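Local coordinates for oligoribonuclease (Colwellia psychrerythraea, PDB 6A4D), which probably degrades very short RNA oligonucleotides to mononucleotides as a 3'-to-5' exonuclease of the RNase H-like clan, at residues A[33-47]-A[90-102]. The protein carries 1 engineered substitution. Residues are numbered along the deposited sequence; the frame is centred on the assembly and turned at random.
Sequences IIITDSELNILAQGP and KESLAFVQEWVPQ
Helix packing on the edge hairpin of an RNase H-like sheet appears where Phe95 of helix 85-99 and Trp99, four residues on, lie against antiparallel strands 28-36 and 42-50. Trp99 presents one indole face to Ala44, whose CB sits over it, 3.7 Å from the centroid of the six-membered ring of Trp99, a CH-pi contact. Farther along that ring, Trp99 CZ3 meets Leu43 CB at 3.9 Å. Leu43 and Ala44 together face Ile35 in a classic beta bulge, so that consecutive residues both point toward segment 90-102, where both meet Trp99. Phe95, with CG anti to the backbone N (chi1 177°), extends to Gly46, whose CA stands over the ring in a second CH-pi contact, 3.8 Å from the Phe95 centroid; the opposite face receives Trp99 CD1. Ile33 CG2 touches the Phe95 edge, and Ile35 CG1 lies 3.6 Å from Phe95 CE2. Replacing Trp99 with alanine would probably open a gap beside Ala44 and Leu43 and leave one Phe95 face without its neighbour. A water donates to both Pro47 O and Ser92 OG, while Ser92 OG also bonds to Ala88 O. With no direct hydrogen bond across the interface, apolar packing and two CH-pi contacts join helix and hairpin, one water bridging their polar groups.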
# COMPACT_ATOMS: atom_id res chain seq x y z
N ILE A 33 -16.61 0.79 7.29
CA ILE A 33 -16.35 -0.34 6.38
C ILE A 33 -17.52 -0.48 5.40
O ILE A 33 -18.68 -0.41 5.80
CB ILE A 33 -16.17 -1.70 7.12
CG1 ILE A 33 -15.11 -1.65 8.22
CG2 ILE A 33 -15.89 -2.87 6.14
CD1 ILE A 33 -15.34 -2.74 9.27
N ILE A 34 -17.22 -0.68 4.12
CA ILE A 34 -18.24 -1.05 3.13
C ILE A 34 -17.77 -2.31 2.42
O ILE A 34 -16.61 -2.47 2.10
CB ILE A 34 -18.50 0.11 2.16
CG1 ILE A 34 -19.22 1.20 2.94
CG2 ILE A 34 -19.28 -0.34 0.93
CD1 ILE A 34 -19.70 2.39 2.15
N ILE A 35 -18.70 -3.22 2.20
CA ILE A 35 -18.48 -4.40 1.41
C ILE A 35 -19.12 -4.20 0.04
O ILE A 35 -20.26 -3.78 -0.02
CB ILE A 35 -19.17 -5.59 2.07
CG1 ILE A 35 -18.70 -5.72 3.54
CG2 ILE A 35 -18.90 -6.87 1.29
CD1 ILE A 35 -17.34 -6.37 3.70
N THR A 36 -18.39 -4.50 -1.03
CA THR A 36 -18.93 -4.48 -2.42
C THR A 36 -18.70 -5.82 -3.00
O THR A 36 -17.89 -6.57 -2.48
CB THR A 36 -18.22 -3.52 -3.37
OG1 THR A 36 -16.89 -3.96 -3.56
CG2 THR A 36 -18.20 -2.14 -2.89
N ASP A 37 -19.38 -6.15 -4.09
CA ASP A 37 -19.00 -7.35 -4.83
C ASP A 37 -17.80 -7.00 -5.72
O ASP A 37 -17.34 -5.83 -5.78
CB ASP A 37 -20.17 -7.91 -5.69
CG ASP A 37 -20.70 -6.91 -6.73
OD1 ASP A 37 -19.97 -5.93 -7.09
OD2 ASP A 37 -21.86 -7.11 -7.20
N SER A 38 -17.34 -7.98 -6.47
CA SER A 38 -16.18 -7.75 -7.33
C SER A 38 -16.48 -6.75 -8.46
O SER A 38 -15.54 -6.23 -9.07
CB SER A 38 -15.66 -9.06 -7.88
OG SER A 38 -16.61 -9.57 -8.77
N GLU A 39 -17.76 -6.50 -8.74
CA GLU A 39 -18.16 -5.56 -9.79
C GLU A 39 -18.55 -4.21 -9.20
O GLU A 39 -19.12 -3.40 -9.87
CB GLU A 39 -19.29 -6.19 -10.67
CG GLU A 39 -18.89 -7.49 -11.42
CD GLU A 39 -19.80 -7.85 -12.63
OE1 GLU A 39 -20.92 -7.32 -12.76
OE2 GLU A 39 -19.40 -8.67 -13.50
N LEU A 40 -18.18 -3.98 -7.94
CA LEU A 40 -18.30 -2.71 -7.20
C LEU A 40 -19.69 -2.30 -6.76
O LEU A 40 -19.92 -1.16 -6.37
CB LEU A 40 -17.61 -1.56 -7.94
CG LEU A 40 -16.18 -1.79 -8.38
CD1 LEU A 40 -15.67 -0.49 -9.01
CD2 LEU A 40 -15.30 -2.27 -7.24
N ASN A 41 -20.62 -3.23 -6.77
CA ASN A 41 -21.97 -2.97 -6.24
C ASN A 41 -21.91 -3.08 -4.74
O ASN A 41 -21.46 -4.10 -4.23
CB ASN A 41 -22.97 -4.03 -6.73
CG ASN A 41 -23.13 -4.00 -8.21
OD1 ASN A 41 -23.33 -2.95 -8.77
ND2 ASN A 41 -22.94 -5.14 -8.87
N ILE A 42 -22.41 -2.07 -4.06
CA ILE A 42 -22.35 -2.03 -2.61
C ILE A 42 -23.27 -3.10 -2.02
O ILE A 42 -24.42 -3.04 -2.29
CB ILE A 42 -22.70 -0.61 -2.12
CG1 ILE A 42 -21.54 0.31 -2.49
CG2 ILE A 42 -22.89 -0.56 -0.61
CD1 ILE A 42 -21.80 1.79 -2.31
N LEU A 43 -22.74 -4.11 -1.34
CA LEU A 43 -23.55 -5.16 -0.71
C LEU A 43 -24.03 -4.86 0.74
O LEU A 43 -25.04 -5.40 1.16
CB LEU A 43 -22.82 -6.48 -0.63
CG LEU A 43 -22.13 -7.00 -1.85
CD1 LEU A 43 -21.43 -8.31 -1.51
CD2 LEU A 43 -23.08 -7.17 -3.03
N ALA A 44 -23.27 -4.07 1.49
CA ALA A 44 -23.51 -3.87 2.92
C ALA A 44 -22.59 -2.79 3.48
O ALA A 44 -21.40 -2.75 3.14
CB ALA A 44 -23.32 -5.16 3.70
N GLN A 45 -23.16 -1.93 4.30
CA GLN A 45 -22.48 -0.78 4.91
C GLN A 45 -22.28 -1.15 6.36
O GLN A 45 -23.17 -1.68 6.98
CB GLN A 45 -23.37 0.45 4.80
CG GLN A 45 -22.81 1.54 3.90
CD GLN A 45 -23.87 2.40 3.27
OE1 GLN A 45 -24.52 1.97 2.32
NE2 GLN A 45 -24.01 3.66 3.74
N GLY A 46 -21.11 -0.89 6.90
CA GLY A 46 -20.78 -1.43 8.23
C GLY A 46 -21.12 -0.47 9.34
O GLY A 46 -21.28 0.74 9.11
N PRO A 47 -21.18 -0.97 10.58
CA PRO A 47 -21.37 -0.01 11.69
C PRO A 47 -20.22 1.01 11.74
O PRO A 47 -19.05 0.60 11.70
CB PRO A 47 -21.35 -0.91 12.91
CG PRO A 47 -20.56 -2.11 12.53
CD PRO A 47 -20.87 -2.33 11.07
N LYS A 90 -13.83 -5.86 17.48
CA LYS A 90 -14.65 -7.04 17.61
C LYS A 90 -15.87 -6.98 16.69
O LYS A 90 -16.12 -7.92 15.90
CB LYS A 90 -15.04 -7.23 19.07
CG LYS A 90 -15.71 -8.56 19.41
CD LYS A 90 -16.50 -8.40 20.70
CE LYS A 90 -17.42 -9.55 21.01
NZ LYS A 90 -18.18 -9.20 22.25
N GLU A 91 -16.61 -5.88 16.77
CA GLU A 91 -17.72 -5.63 15.84
C GLU A 91 -17.31 -5.70 14.38
O GLU A 91 -17.92 -6.43 13.60
CB GLU A 91 -18.37 -4.27 16.11
CG GLU A 91 -19.01 -4.09 17.49
CD GLU A 91 -19.95 -5.23 17.90
OE1 GLU A 91 -21.13 -5.26 17.47
OE2 GLU A 91 -19.48 -6.12 18.65
N SER A 92 -16.24 -4.96 14.03
CA SER A 92 -15.73 -4.91 12.63
C SER A 92 -15.33 -6.27 12.08
O SER A 92 -15.69 -6.61 10.94
CB SER A 92 -14.58 -3.93 12.53
OG SER A 92 -15.08 -2.63 12.79
N LEU A 93 -14.64 -7.07 12.89
CA LEU A 93 -14.25 -8.41 12.50
C LEU A 93 -15.45 -9.29 12.24
O LEU A 93 -15.52 -9.94 11.20
CB LEU A 93 -13.37 -9.06 13.55
CG LEU A 93 -12.83 -10.43 13.16
CD1 LEU A 93 -12.20 -10.46 11.76
CD2 LEU A 93 -11.85 -10.94 14.22
N ALA A 94 -16.42 -9.27 13.15
CA ALA A 94 -17.67 -10.04 12.99
C ALA A 94 -18.40 -9.65 11.73
O ALA A 94 -18.90 -10.50 11.03
CB ALA A 94 -18.57 -9.84 14.19
N PHE A 95 -18.48 -8.35 11.45
CA PHE A 95 -19.08 -7.86 10.22
C PHE A 95 -18.43 -8.38 8.94
O PHE A 95 -19.12 -8.86 8.05
CB PHE A 95 -19.07 -6.36 10.20
CG PHE A 95 -19.61 -5.77 8.95
CD1 PHE A 95 -20.98 -5.83 8.67
CD2 PHE A 95 -18.77 -5.13 8.03
CE1 PHE A 95 -21.50 -5.26 7.53
CE2 PHE A 95 -19.28 -4.56 6.86
CZ PHE A 95 -20.64 -4.60 6.61
N VAL A 96 -17.10 -8.30 8.84
CA VAL A 96 -16.47 -8.72 7.61
C VAL A 96 -16.51 -10.23 7.50
O VAL A 96 -16.48 -10.75 6.39
CB VAL A 96 -15.02 -8.20 7.43
CG1 VAL A 96 -15.07 -6.70 7.21
CG2 VAL A 96 -14.11 -8.58 8.60
N GLN A 97 -16.53 -10.95 8.63
CA GLN A 97 -16.55 -12.41 8.58
C GLN A 97 -17.87 -12.94 8.02
O GLN A 97 -17.91 -14.02 7.46
CB GLN A 97 -16.36 -13.03 9.96
CG GLN A 97 -14.95 -13.20 10.33
CD GLN A 97 -14.81 -13.39 11.78
OE1 GLN A 97 -15.72 -13.08 12.52
NE2 GLN A 97 -13.69 -13.92 12.20
N GLU A 98 -18.91 -12.17 8.24
CA GLU A 98 -20.21 -12.40 7.67
C GLU A 98 -20.20 -12.29 6.16
O GLU A 98 -20.91 -13.02 5.52
CB GLU A 98 -21.22 -11.41 8.25
CG GLU A 98 -22.64 -11.54 7.69
CD GLU A 98 -23.72 -11.04 8.67
OE1 GLU A 98 -24.45 -10.07 8.35
OE2 GLU A 98 -23.85 -11.61 9.78
N TRP A 99 -19.44 -11.35 5.59
CA TRP A 99 -19.54 -11.05 4.16
C TRP A 99 -18.48 -11.65 3.28
O TRP A 99 -18.75 -11.82 2.06
CB TRP A 99 -19.64 -9.56 3.94
CG TRP A 99 -20.89 -9.07 4.41
CD1 TRP A 99 -21.18 -8.61 5.68
CD2 TRP A 99 -22.10 -9.04 3.69
NE1 TRP A 99 -22.50 -8.24 5.75
CE2 TRP A 99 -23.10 -8.51 4.55
CE3 TRP A 99 -22.46 -9.41 2.39
CZ2 TRP A 99 -24.42 -8.34 4.15
CZ3 TRP A 99 -23.80 -9.23 1.98
CH2 TRP A 99 -24.75 -8.71 2.87
N VAL A 100 -17.29 -11.97 3.83
CA VAL A 100 -16.25 -12.54 2.98
C VAL A 100 -15.32 -13.49 3.70
O VAL A 100 -14.98 -13.29 4.86
CB VAL A 100 -15.52 -11.40 2.18
CG1 VAL A 100 -15.01 -10.32 3.09
CG2 VAL A 100 -14.42 -11.93 1.26
N PRO A 101 -14.94 -14.58 3.02
CA PRO A 101 -14.01 -15.53 3.67
C PRO A 101 -12.65 -14.92 3.99
O PRO A 101 -12.22 -14.01 3.30
CB PRO A 101 -13.80 -16.63 2.61
CG PRO A 101 -14.89 -16.48 1.63
CD PRO A 101 -15.51 -15.11 1.76
N GLN A 102 -11.99 -15.47 5.02
CA GLN A 102 -10.74 -15.05 5.53
C GLN A 102 -9.69 -15.15 4.42
O GLN A 102 -9.73 -16.05 3.58
CB GLN A 102 -10.42 -15.94 6.76
CG GLN A 102 -9.18 -15.63 7.60
CD GLN A 102 -7.94 -15.93 6.82
OE1 GLN A 102 -7.81 -17.00 6.23
NE2 GLN A 102 -7.01 -14.98 6.77
O HOH W 1 -17.67 -1.74 11.18